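Local coordinates for ferrichrome ABC transporter substrate-binding protein (PDB 5FLY) that binds the iron siderophore ferrichrome and probably hands it to a membrane ABC importer, as a class III solute-binding protein of a staphylococcal pathogen, at residues Ile104-Tyr108 against Ala109-Tyr113; Val124-Ser127 against Asp128-Lys131; Ala150-Gly153 against Asp154-Val158; Lys192-Asp195 against Asp196-Lys200; Arg269-Leu272 against Lys273-Leu276. All coordinates share one frame; numbering follows the deposited sequence.

Overall arrangement
All five contacts are local, each within one continuous run of chain, and they sit at different places in the two-lobed class III binding-protein fold. Contact 1 follows strand 103-106, the last of a parallel sheet, and is partly buried, joining ring packing to the pocket that a polyether occupies. Contacts 2 and 3 lie at the surface at the two ends of helix 127-152, their centres about 34 Å apart; one is a helix start, the other a helix exit with a threonine-closed turn. Contacts 4 and 5 are partly buried one-turn contacts in helices 192-198 and 262-278, pairing charged groups outside with leucines inside. Contact 3 touches contact 5 (Leu152, Leu276) and contact 4 (Val158, Leu194).

Contact 1 (Ile104-Tyr108 against Ala109-Tyr113); sequences IAFDY and AKYNY. With 7PG (2,5,8,11,14,17,20,23-octaoxapentacosan-25-ol), chain P.
Phe106 and Tyr111 form an offset edge-to-face pair, the edge of Phe106 turned to the face of Tyr111, across the short 3-10 turn that follows strand 103-106, an outermost strand of the five-stranded parallel sheet. The ring centroids lie 5.7 Å apart with planes at 76°, and the closest atoms are Phe106 CD1 and Tyr111 CE1 at 3.8 Å. Followed outward, Tyr111 CB passes 4.2 Å from Tyr108 O; CG stands anti to the carbonyl carbon (chi1 -65°), which carries the ring back to Phe106. There CD1 and CE1 both meet Phe106 CD1, CZ reaches Phe106 CE1, and the OH at the tip bonds to Lys11 N beyond the turn. Two nearly straight i to i+3 backbone bonds close the turn, Lys110 N to Asp107 O and Tyr111 N to Tyr108 O. In each, the donor stands above the carbonyl plane. A water donates to Asp107 OD1 and accepts from Ala109 N, tying carboxylate to backbone. Tyr108 lines the pocket occupied by the polyether 7PG, while its OH bonds to Asn174 O and Trp175 meets it edge-to-face. Over the centre of one face of the Tyr108 ring lies ether oxygen O6 of 7PG, 3.8 Å from Tyr108 CD2.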
loop_
_atom_site.group_PDB
_atom_site.type_symbol
_atom_site.label_atom_id
_atom_site.label_comp_id
_atom_site.label_asym_id
_atom_site.label_seq_id
_atom_site.Cartn_x
_atom_site.Cartn_y
_atom_site.Cartn_z
ATOM N N ILE A 104 17.436 2.639 7.348
ATOM C CA ILE A 104 16.865 3.128 6.092
ATOM C C ILE A 104 15.501 3.731 6.375
ATOM O O ILE A 104 14.533 3.026 6.693
ATOM C CB ILE A 104 16.716 2.028 5.026
ATOM C CG1 ILE A 104 18.039 1.284 4.827
ATOM C CG2 ILE A 104 16.300 2.616 3.713
ATOM C CD1 ILE A 104 17.886 0.016 4.062
ATOM N N ALA A 105 15.447 5.054 6.262
ATOM C CA ALA A 105 14.228 5.808 6.463
ATOM C C ALA A 105 13.670 6.200 5.101
ATOM O O ALA A 105 14.011 7.230 4.515
ATOM C CB ALA A 105 14.491 7.006 7.319
ATOM N N PHE A 106 12.820 5.328 4.588
ATOM C CA PHE A 106 12.280 5.495 3.253
ATOM C C PHE A 106 11.415 6.735 3.087
ATOM O O PHE A 106 10.525 7.010 3.896
ATOM C CB PHE A 106 11.442 4.286 2.870
ATOM C CG PHE A 106 12.247 3.098 2.411
ATOM C CD1 PHE A 106 12.697 3.020 1.105
ATOM C CD2 PHE A 106 12.536 2.063 3.284
ATOM C CE1 PHE A 106 13.452 1.931 0.679
ATOM C CE2 PHE A 106 13.260 0.970 2.866
ATOM C CZ PHE A 106 13.731 0.912 1.561
ATOM N N ASP A 107 11.688 7.445 1.998
ATOM C CA ASP A 107 10.769 8.442 1.435
ATOM C C ASP A 107 9.817 7.628 0.567
ATOM O O ASP A 107 10.112 7.320 -0.593
ATOM C CB ASP A 107 11.535 9.516 0.639
ATOM C CG ASP A 107 10.673 10.728 0.220
ATOM O OD1 ASP A 107 9.426 10.733 0.217
ATOM O OD2 ASP A 107 11.304 11.714 -0.168
ATOM N N TYR A 108 8.712 7.208 1.180
ATOM C CA TYR A 108 7.773 6.267 0.571
ATOM C C TYR A 108 7.467 6.574 -0.901
ATOM O O TYR A 108 7.547 5.694 -1.768
ATOM C CB TYR A 108 6.463 6.250 1.359
ATOM C CG TYR A 108 5.379 5.536 0.599
ATOM C CD1 TYR A 108 5.385 4.158 0.519
ATOM C CD2 TYR A 108 4.389 6.240 -0.085
ATOM C CE1 TYR A 108 4.431 3.482 -0.197
ATOM C CE2 TYR A 108 3.424 5.573 -0.819
ATOM C CZ TYR A 108 3.453 4.190 -0.866
ATOM O OH TYR A 108 2.506 3.494 -1.577
ATOM N N ALA A 109 7.137 7.829 -1.184
ATOM C CA ALA A 109 6.637 8.203 -2.501
ATOM C C ALA A 109 7.663 8.084 -3.634
ATOM O O ALA A 109 7.292 8.176 -4.806
ATOM C CB ALA A 109 6.083 9.621 -2.460
ATOM N N LYS A 110 8.933 7.854 -3.305
ATOM C CA LYS A 110 9.971 7.732 -4.333
ATOM C C LYS A 110 9.990 6.375 -5.044
ATOM O O LYS A 110 10.698 6.217 -6.041
ATOM C CB LYS A 110 11.345 7.994 -3.718
ATOM C CG LYS A 110 11.539 9.409 -3.238
ATOM C CD LYS A 110 11.476 10.380 -4.391
ATOM C CE LYS A 110 11.680 11.809 -3.936
ATOM N NZ LYS A 110 11.646 12.707 -5.122
ATOM N N TYR A 111 9.216 5.415 -4.543
ATOM C CA TYR A 111 9.147 4.068 -5.127
ATOM C C TYR A 111 7.711 3.696 -5.486
ATOM O O TYR A 111 6.826 3.757 -4.628
ATOM C CB TYR A 111 9.680 3.007 -4.150
ATOM C CG TYR A 111 11.150 3.130 -3.812
ATOM C CD1 TYR A 111 11.592 3.972 -2.800
ATOM C CD2 TYR A 111 12.097 2.390 -4.510
ATOM C CE1 TYR A 111 12.944 4.074 -2.502
ATOM C CE2 TYR A 111 13.445 2.482 -4.210
ATOM C CZ TYR A 111 13.860 3.326 -3.207
ATOM O OH TYR A 111 15.213 3.399 -2.908
ATOM N N ASN A 112 7.472 3.289 -6.732
ATOM C CA ASN A 112 6.187 2.662 -7.027
ATOM C C ASN A 112 6.229 1.266 -6.420
ATOM O O ASN A 112 7.272 0.820 -5.941
ATOM C CB ASN A 112 5.856 2.651 -8.532
ATOM C CG ASN A 112 6.715 1.686 -9.350
ATOM O OD1 ASN A 112 6.971 0.548 -8.965
ATOM N ND2 ASN A 112 7.141 2.147 -10.519
ATOM N N TYR A 113 5.092 0.588 -6.408
ATOM C CA TYR A 113 4.945 -0.619 -5.607
ATOM C C TYR A 113 5.825 -1.774 -6.072
ATOM O O TYR A 113 6.215 -2.608 -5.266
ATOM C CB TYR A 113 3.470 -1.029 -5.574
ATOM C CG TYR A 113 2.917 -1.708 -6.802
ATOM C CD1 TYR A 113 2.727 -1.023 -7.997
ATOM C CD2 TYR A 113 2.506 -3.023 -6.729
ATOM C CE1 TYR A 113 2.204 -1.667 -9.111
ATOM C CE2 TYR A 113 1.981 -3.666 -7.816
ATOM C CZ TYR A 113 1.817 -2.987 -9.003
ATOM O OH TYR A 113 1.275 -3.677 -10.070
HETATM C C2 7PG P . -2.557 3.098 7.709
HETATM O O1 7PG P . -3.857 3.206 8.221
HETATM C C3 7PG P . -4.654 4.121 7.526
HETATM C C4 7PG P . -4.730 5.438 8.293
HETATM O O2 7PG P . -5.790 6.230 7.827
HETATM C C5 7PG P . -5.789 6.456 6.448
HETATM C C6 7PG P . -6.273 7.862 6.109
HETATM O O3 7PG P . -5.582 8.334 4.984
HETATM C C7 7PG P . -4.347 8.949 5.226
HETATM C C8 7PG P . -3.596 9.104 3.901
HETATM O O4 7PG P . -2.287 9.589 4.069
HETATM C C9 7PG P . -1.473 8.798 4.878
HETATM C C10 7PG P . 0.016 8.903 4.539
HETATM O O5 7PG P . 0.581 7.651 4.838
HETATM C C11 7PG P . 1.864 7.375 4.345
HETATM C C12 7PG P . 2.060 5.857 4.281
HETATM O O6 7PG P . 2.288 5.444 2.957
HETATM C C13 7PG P . 1.199 4.923 2.245
HETATM C C14 7PG P . 0.804 3.563 2.810
HETATM O O7 7PG P . 0.543 2.696 1.743
HETATM C C15 7PG P . 0.785 1.339 2.005
HETATM O O HOH W 1 6.890 9.867 0.920
#

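Contact 2 (Val124-Ser127 against Asp128-Lys131); sequences VGKS and DEVK
Glu129 folds back over Lys126, its carboxylate lying beside the aliphatic root of the lysine. Glu129 OE1 comes within 3.3 Å of Lys126 CB, and Glu129 CD is 3.7 Å from the same carbon, while OE2 lies nearer to Lys126 CG than to Lys126 CB. The bend at chi2 of Glu129 (81°) returns the carboxylate along the turn. The two charged ends do not meet: Lys126 NZ and Glu129 OE2 remain 5.8 Å apart, a gap across which any attraction between the opposite charges would probably be modest. The lysine chain, extended beyond CG, carries NZ to a hydrogen bond with the carbonyl oxygen of Leu42. This is the start of helix 127-152, with Lys126 at the N-cap position and Gly125, at positive phi, ending the preceding helix 113-124. Two backbone bonds build the first turn. Val130 N donates to Lys126 O over 3.3 Å, with the donor in the carbonyl plane, and Lys131 N donates to Ser127 O over 3.0 Å with an N-H...O angle of 164°. Side-chain carbons pack round both acceptors: Val130 CG2 lies 3.6 Å from Lys126 O, and Lys131 CG lies 3.3 Å from Ser127 O. Farther out, the buried Val130 touches Gln117 and Glu118 on helix 113-124, and Leu42 in a neighbouring loop touches both Val130 and Glu129.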
loop_
_atom_site.group_PDB
_atom_site.type_symbol
_atom_site.label_atom_id
_atom_site.label_comp_id
_atom_site.label_asym_id
_atom_site.label_seq_id
_atom_site.Cartn_x
_atom_site.Cartn_y
_atom_site.Cartn_z
ATOM N N VAL A 124 17.850 -7.728 1.125
ATOM C CA VAL A 124 18.087 -9.070 1.668
ATOM C C VAL A 124 18.833 -9.981 0.703
ATOM O O VAL A 124 19.080 -11.148 1.024
ATOM C CB VAL A 124 16.781 -9.777 2.072
ATOM C CG1 VAL A 124 16.085 -9.000 3.191
ATOM C CG2 VAL A 124 15.872 -9.989 0.867
ATOM N N GLY A 125 19.186 -9.456 -0.464
ATOM C CA GLY A 125 19.947 -10.216 -1.440
ATOM C C GLY A 125 19.134 -11.296 -2.130
ATOM O O GLY A 125 19.631 -12.402 -2.372
ATOM N N LYS A 126 17.875 -10.989 -2.424
ATOM C CA LYS A 126 16.999 -11.923 -3.133
ATOM C C LYS A 126 16.342 -11.271 -4.352
ATOM O O LYS A 126 15.141 -11.407 -4.602
ATOM C CB LYS A 126 15.950 -12.492 -2.172
ATOM C CG LYS A 126 16.572 -13.422 -1.125
ATOM C CD LYS A 126 15.611 -13.920 -0.076
ATOM C CE LYS A 126 16.379 -14.705 1.005
ATOM N NZ LYS A 126 15.536 -15.138 2.139
ATOM N N SER A 127 17.153 -10.597 -5.150
ATOM C CA SER A 127 16.640 -9.960 -6.358
ATOM C C SER A 127 16.074 -10.993 -7.341
ATOM O O SER A 127 15.116 -10.704 -8.050
ATOM C CB SER A 127 17.730 -9.118 -7.028
ATOM O OG SER A 127 18.041 -7.979 -6.232
ATOM N N ASP A 128 16.660 -12.195 -7.394
ATOM C CA ASP A 128 16.130 -13.240 -8.280
ATOM C C ASP A 128 14.688 -13.591 -7.909
ATOM O O ASP A 128 13.828 -13.699 -8.782
ATOM C CB ASP A 128 16.992 -14.511 -8.227
ATOM C CG ASP A 128 18.330 -14.356 -8.932
ATOM O OD1 ASP A 128 18.488 -13.429 -9.753
ATOM O OD2 ASP A 128 19.233 -15.183 -8.654
ATOM N N GLU A 129 14.425 -13.769 -6.619
ATOM C CA GLU A 129 13.078 -14.106 -6.161
ATOM C C GLU A 129 12.068 -13.022 -6.563
ATOM O O GLU A 129 10.950 -13.314 -7.002
ATOM C CB GLU A 129 13.072 -14.311 -4.636
ATOM C CG GLU A 129 13.758 -15.615 -4.161
ATOM C CD GLU A 129 15.297 -15.562 -4.074
ATOM O OE1 GLU A 129 15.942 -14.643 -4.618
ATOM O OE2 GLU A 129 15.877 -16.488 -3.448
ATOM N N VAL A 130 12.463 -11.764 -6.431
ATOM C CA VAL A 130 11.548 -10.678 -6.753
ATOM C C VAL A 130 11.271 -10.663 -8.260
ATOM O O VAL A 130 10.139 -10.471 -8.679
ATOM C CB VAL A 130 12.103 -9.325 -6.298
ATOM C CG1 VAL A 130 11.169 -8.200 -6.743
ATOM C CG2 VAL A 130 12.274 -9.320 -4.777
ATOM N N LYS A 131 12.304 -10.888 -9.067
ATOM C CA LYS A 131 12.144 -10.970 -10.514
ATOM C C LYS A 131 11.086 -11.991 -10.916
ATOM O O LYS A 131 10.257 -11.707 -11.796
ATOM C CB LYS A 131 13.486 -11.319 -11.178
ATOM C CG LYS A 131 14.457 -10.150 -11.287
ATOM C CD LYS A 131 15.691 -10.517 -12.130
ATOM C CE LYS A 131 15.349 -10.695 -13.623
ATOM N NZ LYS A 131 14.840 -9.429 -14.288
#

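Contact 3 (Ala150-Gly153 against Asp154-Val158); sequences AHLG and DDTSV
This is a surface turn contact at the C-terminal end of helix 127-152, where Gly153 and Thr156 bracket a type I beta turn and the chain heads toward strand 158-164. Gly153 leaves the helix with positive phi (121°), a conformation that glycine takes up readily. Gly153 O accepts twice from one residue, from Thr156 N at 3.3 Å and from Thr156 OG1 at 2.7 Å, both from the same face of the carbonyl plane. The backbone donor stands well above that plane, whereas the hydroxyl is tilted 33° from it. The hydroxyl reaches back because OG1 lies beside its own backbone N, opposite the carbonyl carbon (chi1 -61°). Beyond the turn, Thr156 packs on Val218 of strand 218-223, and Leu152 touches Leu276 of helix 262-278. Against the helix end, Thr156 OG1 also sits 3.5 Å from Leu152 CB.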
loop_
_atom_site.group_PDB
_atom_site.type_symbol
_atom_site.label_atom_id
_atom_site.label_comp_id
_atom_site.label_asym_id
_atom_site.label_seq_id
_atom_site.Cartn_x
_atom_site.Cartn_y
_atom_site.Cartn_z
ATOM N N ALA A 150 -13.143 -6.333 -20.673
ATOM C CA ALA A 150 -14.115 -6.968 -21.562
ATOM C C ALA A 150 -15.512 -6.908 -20.942
ATOM O O ALA A 150 -16.515 -6.792 -21.651
ATOM C CB ALA A 150 -13.720 -8.410 -21.834
ATOM N N HIS A 151 -15.567 -6.984 -19.614
ATOM C CA HIS A 151 -16.839 -6.995 -18.902
ATOM C C HIS A 151 -17.412 -5.590 -18.739
ATOM O O HIS A 151 -18.608 -5.360 -18.962
ATOM C CB HIS A 151 -16.671 -7.647 -17.528
ATOM C CG HIS A 151 -17.933 -7.676 -16.728
ATOM N ND1 HIS A 151 -19.071 -8.325 -17.161
ATOM C CD2 HIS A 151 -18.246 -7.120 -15.533
ATOM C CE1 HIS A 151 -20.029 -8.167 -16.263
ATOM N NE2 HIS A 151 -19.552 -7.443 -15.266
ATOM N N LEU A 152 -16.558 -4.643 -18.368
ATOM C CA LEU A 152 -17.023 -3.303 -18.014
ATOM C C LEU A 152 -16.821 -2.239 -19.102
ATOM O O LEU A 152 -17.531 -1.218 -19.118
ATOM C CB LEU A 152 -16.321 -2.849 -16.727
ATOM C CG LEU A 152 -16.615 -3.653 -15.457
ATOM C CD1 LEU A 152 -15.762 -3.126 -14.300
ATOM C CD2 LEU A 152 -18.106 -3.612 -15.085
ATOM N N GLY A 153 -15.864 -2.468 -19.997
ATOM C CA GLY A 153 -15.499 -1.489 -21.012
ATOM C C GLY A 153 -14.036 -1.081 -20.917
ATOM O O GLY A 153 -13.494 -0.929 -19.820
ATOM N N ASP A 154 -13.392 -0.901 -22.067
ATOM C CA ASP A 154 -11.963 -0.595 -22.106
ATOM C C ASP A 154 -11.571 0.724 -21.443
ATOM O O ASP A 154 -10.445 0.853 -20.963
ATOM C CB ASP A 154 -11.467 -0.574 -23.553
ATOM C CG ASP A 154 -11.572 -1.923 -24.223
ATOM O OD1 ASP A 154 -11.458 -2.956 -23.524
ATOM O OD2 ASP A 154 -11.769 -1.950 -25.455
ATOM N N ASP A 155 -12.484 1.695 -21.426
ATOM C CA ASP A 155 -12.171 3.038 -20.933
ATOM C C ASP A 155 -12.679 3.268 -19.514
ATOM O O ASP A 155 -12.682 4.397 -19.016
ATOM C CB ASP A 155 -12.754 4.091 -21.877
ATOM C CG ASP A 155 -12.191 3.980 -23.292
ATOM O OD1 ASP A 155 -11.092 3.402 -23.461
ATOM O OD2 ASP A 155 -12.845 4.476 -24.236
ATOM N N THR A 156 -13.078 2.186 -18.856
ATOM C CA THR A 156 -13.666 2.265 -17.514
ATOM C C THR A 156 -12.737 2.998 -16.551
ATOM O O THR A 156 -11.561 2.654 -16.451
ATOM C CB THR A 156 -13.976 0.849 -16.955
ATOM O OG1 THR A 156 -14.915 0.184 -17.814
ATOM C CG2 THR A 156 -14.584 0.926 -15.561
ATOM N N SER A 157 -13.272 4.014 -15.870
ATOM C CA SER A 157 -12.541 4.729 -14.837
ATOM C C SER A 157 -13.013 4.311 -13.447
ATOM O O SER A 157 -14.112 3.786 -13.273
ATOM C CB SER A 157 -12.698 6.241 -14.978
ATOM O OG SER A 157 -14.016 6.662 -14.647
ATOM N N VAL A 158 -12.170 4.549 -12.455
ATOM C CA VAL A 158 -12.500 4.164 -11.078
ATOM C C VAL A 158 -11.984 5.229 -10.114
ATOM O O VAL A 158 -10.977 5.903 -10.363
ATOM C CB VAL A 158 -11.930 2.761 -10.726
ATOM C CG1 VAL A 158 -10.445 2.718 -10.890
ATOM C CG2 VAL A 158 -12.344 2.334 -9.307
#

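Contact 4 (Lys192-Asp195 against Asp196-Lys200); sequences KALD and DATKK
Lys192 and Asp196, one turn apart on the short helix 192-198, form a salt bridge along its exposed side. Lys192 NZ meets the syn lone pair of Asp196 OD1 at 3.2 Å, and Lys192 CE passes 3.4 Å from Asp196 OD2. A bend at chi2 (59°) swings the lysine chain across the carboxylate. Among backbone bonds, Asp196 N donates to Lys192 O at 3.0 Å and Ala197 N to Ala193 O at 3.0 Å. The next bond of this series, Thr198 N to Leu194 O, is weak, with an N-H...O angle of 124°, and Thr198 N also donates to Asp195 O. Leu194 O also accepts from the side chain: Thr198 OG1 donates to it at 2.9 Å, with OG1 held between the backbone N and the carbonyl carbon (chi1 61°). A water donates to both Asp195 OD1 and Thr198 OG1, bridging the two side chains. Apolar contact comes from Leu194 CD1 against Thr198 CG2 at 3.6 Å. Around the helix, Tyr214 packs on Ala193 and Ala197, Met190 packs on Asp195 and Thr198, and Leu194 also touches Val158 at the start of strand 158-164.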
loop_
_atom_site.group_PDB
_atom_site.type_symbol
_atom_site.label_atom_id
_atom_site.label_comp_id
_atom_site.label_asym_id
_atom_site.label_seq_id
_atom_site.Cartn_x
_atom_site.Cartn_y
_atom_site.Cartn_z
ATOM N N LYS A 192 -9.880 12.562 -14.567
ATOM C CA LYS A 192 -8.939 13.681 -14.642
ATOM C C LYS A 192 -8.919 14.559 -13.384
ATOM O O LYS A 192 -7.846 14.931 -12.907
ATOM C CB LYS A 192 -9.260 14.536 -15.869
ATOM C CG LYS A 192 -8.406 15.797 -16.026
ATOM C CD LYS A 192 -6.926 15.501 -16.114
ATOM C CE LYS A 192 -6.135 16.726 -16.549
ATOM N NZ LYS A 192 -4.676 16.467 -16.478
ATOM N N ALA A 193 -10.089 14.877 -12.838
ATOM C CA ALA A 193 -10.140 15.777 -11.688
ATOM C C ALA A 193 -9.465 15.147 -10.479
ATOM O O ALA A 193 -8.833 15.832 -9.672
ATOM C CB ALA A 193 -11.572 16.150 -11.356
ATOM N N LEU A 194 -9.624 13.834 -10.363
ATOM C CA LEU A 194 -9.052 13.067 -9.267
ATOM C C LEU A 194 -7.535 12.968 -9.440
ATOM O O LEU A 194 -6.781 13.112 -8.484
ATOM C CB LEU A 194 -9.686 11.676 -9.217
ATOM C CG LEU A 194 -9.118 10.724 -8.168
ATOM C CD1 LEU A 194 -9.104 11.365 -6.778
ATOM C CD2 LEU A 194 -9.918 9.425 -8.149
ATOM N N ASP A 195 -7.091 12.746 -10.675
ATOM C CA ASP A 195 -5.673 12.754 -10.989
ATOM C C ASP A 195 -5.042 14.067 -10.537
ATOM O O ASP A 195 -4.043 14.065 -9.806
ATOM C CB ASP A 195 -5.462 12.540 -12.497
ATOM C CG ASP A 195 -4.009 12.313 -12.870
ATOM O OD1 ASP A 195 -3.174 12.043 -11.983
ATOM O OD2 ASP A 195 -3.706 12.390 -14.078
ATOM N N ASP A 196 -5.630 15.179 -10.959
ATOM C CA ASP A 196 -5.086 16.491 -10.621
ATOM C C ASP A 196 -5.064 16.747 -9.112
ATOM O O ASP A 196 -4.089 17.299 -8.594
ATOM C CB ASP A 196 -5.876 17.590 -11.330
ATOM C CG ASP A 196 -5.665 17.577 -12.832
ATOM O OD1 ASP A 196 -4.683 16.959 -13.304
ATOM O OD2 ASP A 196 -6.483 18.189 -13.544
ATOM N N ALA A 197 -6.119 16.330 -8.414
ATOM C CA ALA A 197 -6.220 16.513 -6.965
ATOM C C ALA A 197 -5.264 15.629 -6.165
ATOM O O ALA A 197 -5.009 15.927 -4.997
ATOM C CB ALA A 197 -7.654 16.261 -6.494
ATOM N N THR A 198 -4.753 14.548 -6.761
ATOM C CA THR A 198 -3.895 13.606 -6.018
ATOM C C THR A 198 -2.452 13.550 -6.516
ATOM O O THR A 198 -1.621 12.849 -5.945
ATOM C CB THR A 198 -4.470 12.158 -6.049
ATOM O OG1 THR A 198 -4.543 11.679 -7.395
ATOM C CG2 THR A 198 -5.850 12.117 -5.402
ATOM N N LYS A 199 -2.158 14.306 -7.563
ATOM C CA LYS A 199 -0.862 14.229 -8.239
ATOM C C LYS A 199 0.309 14.680 -7.343
ATOM O O LYS A 199 1.363 14.021 -7.297
ATOM C CB LYS A 199 -0.925 15.083 -9.514
ATOM C CG LYS A 199 0.320 15.096 -10.364
ATOM C CD LYS A 199 0.655 13.717 -10.873
ATOM C CE LYS A 199 1.695 13.789 -11.987
ATOM N NZ LYS A 199 2.770 14.793 -11.689
ATOM N N LYS A 200 0.116 15.789 -6.634
ATOM C CA LYS A 200 1.207 16.427 -5.898
ATOM C C LYS A 200 1.650 15.646 -4.666
ATOM O O LYS A 200 2.849 15.517 -4.410
ATOM C CB LYS A 200 0.802 17.842 -5.476
ATOM C CG LYS A 200 0.616 18.801 -6.649
ATOM C CD LYS A 200 0.469 20.248 -6.181
ATOM C CE LYS A 200 0.297 21.193 -7.363
ATOM N NZ LYS A 200 0.128 22.614 -6.940
HETATM O O HOH W 2 -2.582 11.436 -9.418
#

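Contact 5 (Arg269-Leu272 against Lys273-Leu276); sequences RKDL and KKQL
Within helix 262-278, Asp271 pairs with Gln275 one turn on, an i to i+4 side-chain bond laid over regular alpha-helical backbone. Gln275 NE2 donates to Asp271 OD2 over 3.1 Å. The acceptor is met on its syn side, 32° out of the carboxylate plane, but lies nearly in the plane of the amide; carboxylate and amide planes are 61° apart. Asp271 CG stands anti to the backbone N (chi1 -175°), which directs the carboxylate along the helix toward Gln275. The same OD2 is also hydrogen-bonded to the hydroxyl of Tyr257, so two partners hold it. Asp271 OD1 faces Lys274 NZ at 3.8 Å, a long salt bridge. Four backbone bonds run beneath, among them Lys273 N to Arg269 O at 3.0 Å and Leu276 N to Leu272 O at 2.8 Å. Leu276 CG rests 3.2 Å from Leu272 O, and Leu272 CB lies 4.5 Å from Leu276 CD1. Arg269 and Lys273 both form salt bridges to Asp144 of helix 127-152; Lys273 also reaches Asp147. Leu272 packs against helix 179-185 and strand 218-223, Gln275 lies against strand 249-253, and Leu276 touches Phe250 of strand 249-253 and Val218 of strand 218-223.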
loop_
_atom_site.group_PDB
_atom_site.type_symbol
_atom_site.label_atom_id
_atom_site.label_comp_id
_atom_site.label_asym_id
_atom_site.label_seq_id
_atom_site.Cartn_x
_atom_site.Cartn_y
_atom_site.Cartn_z
ATOM N N ARG A 269 -6.085 -8.256 -5.238
ATOM C CA ARG A 269 -6.223 -8.557 -6.656
ATOM C C ARG A 269 -7.422 -9.468 -6.813
ATOM O O ARG A 269 -8.296 -9.237 -7.644
ATOM C CB ARG A 269 -4.975 -9.235 -7.223
ATOM C CG ARG A 269 -5.058 -9.551 -8.704
ATOM C CD ARG A 269 -4.045 -10.620 -9.143
ATOM N NE ARG A 269 -4.229 -11.881 -8.426
ATOM C CZ ARG A 269 -5.163 -12.786 -8.711
ATOM N NH1 ARG A 269 -6.002 -12.596 -9.712
ATOM N NH2 ARG A 269 -5.262 -13.886 -7.978
ATOM N N LYS A 270 -7.458 -10.500 -5.984
ATOM C CA LYS A 270 -8.509 -11.507 -6.076
ATOM C C LYS A 270 -9.871 -10.911 -5.775
ATOM O O LYS A 270 -10.852 -11.147 -6.505
ATOM C CB LYS A 270 -8.213 -12.663 -5.118
ATOM C CG LYS A 270 -8.987 -13.930 -5.393
ATOM C CD LYS A 270 -8.633 -15.023 -4.394
ATOM C CE LYS A 270 -7.192 -15.500 -4.529
ATOM N NZ LYS A 270 -6.883 -16.584 -3.546
ATOM N N ASP A 271 -9.930 -10.129 -4.703
ATOM C CA ASP A 271 -11.194 -9.562 -4.242
ATOM C C ASP A 271 -11.712 -8.542 -5.249
ATOM O O ASP A 271 -12.892 -8.536 -5.573
ATOM C CB ASP A 271 -11.030 -8.911 -2.874
ATOM C CG ASP A 271 -12.350 -8.415 -2.300
ATOM O OD1 ASP A 271 -13.294 -9.230 -2.198
ATOM O OD2 ASP A 271 -12.458 -7.215 -1.969
ATOM N N LEU A 272 -10.829 -7.680 -5.743
ATOM C CA LEU A 272 -11.238 -6.644 -6.679
ATOM C C LEU A 272 -11.712 -7.252 -7.981
ATOM O O LEU A 272 -12.710 -6.823 -8.541
ATOM C CB LEU A 272 -10.102 -5.662 -6.958
ATOM C CG LEU A 272 -9.812 -4.682 -5.834
ATOM C CD1 LEU A 272 -8.543 -3.921 -6.168
ATOM C CD2 LEU A 272 -10.998 -3.743 -5.628
ATOM N N LYS A 273 -10.983 -8.241 -8.475
ATOM C CA LYS A 273 -11.402 -8.885 -9.707
ATOM C C LYS A 273 -12.793 -9.484 -9.545
ATOM O O LYS A 273 -13.652 -9.311 -10.413
ATOM C CB LYS A 273 -10.423 -9.973 -10.141
ATOM C CG LYS A 273 -10.786 -10.595 -11.489
ATOM C CD LYS A 273 -9.728 -11.577 -11.932
ATOM C CE LYS A 273 -9.973 -12.079 -13.346
ATOM N NZ LYS A 273 -8.936 -13.063 -13.745
ATOM N N LYS A 274 -13.012 -10.173 -8.429
ATOM C CA LYS A 274 -14.301 -10.809 -8.155
ATOM C C LYS A 274 -15.424 -9.778 -8.141
ATOM O O LYS A 274 -16.470 -9.968 -8.773
ATOM C CB LYS A 274 -14.270 -11.564 -6.822
ATOM C CG LYS A 274 -15.637 -12.113 -6.396
ATOM C CD LYS A 274 -15.517 -13.156 -5.288
ATOM C CE LYS A 274 -15.044 -12.555 -3.984
ATOM N NZ LYS A 274 -16.033 -11.598 -3.423
ATOM N N GLN A 275 -15.214 -8.687 -7.421
ATOM C CA GLN A 275 -16.276 -7.713 -7.258
ATOM C C GLN A 275 -16.506 -6.933 -8.562
ATOM O O GLN A 275 -17.640 -6.613 -8.893
ATOM C CB GLN A 275 -15.974 -6.767 -6.085
ATOM C CG GLN A 275 -16.004 -7.473 -4.731
ATOM C CD GLN A 275 -16.336 -6.546 -3.570
ATOM O OE1 GLN A 275 -17.397 -5.932 -3.537
ATOM N NE2 GLN A 275 -15.426 -6.454 -2.602
ATOM N N LEU A 276 -15.444 -6.675 -9.324
ATOM C CA LEU A 276 -15.594 -5.967 -10.591
ATOM C C LEU A 276 -16.346 -6.821 -11.614
ATOM O O LEU A 276 -17.197 -6.313 -12.342
ATOM C CB LEU A 276 -14.226 -5.537 -11.143
ATOM C CG LEU A 276 -13.566 -4.390 -10.379
ATOM C CD1 LEU A 276 -12.098 -4.255 -10.720
ATOM C CD2 LEU A 276 -14.283 -3.085 -10.678
#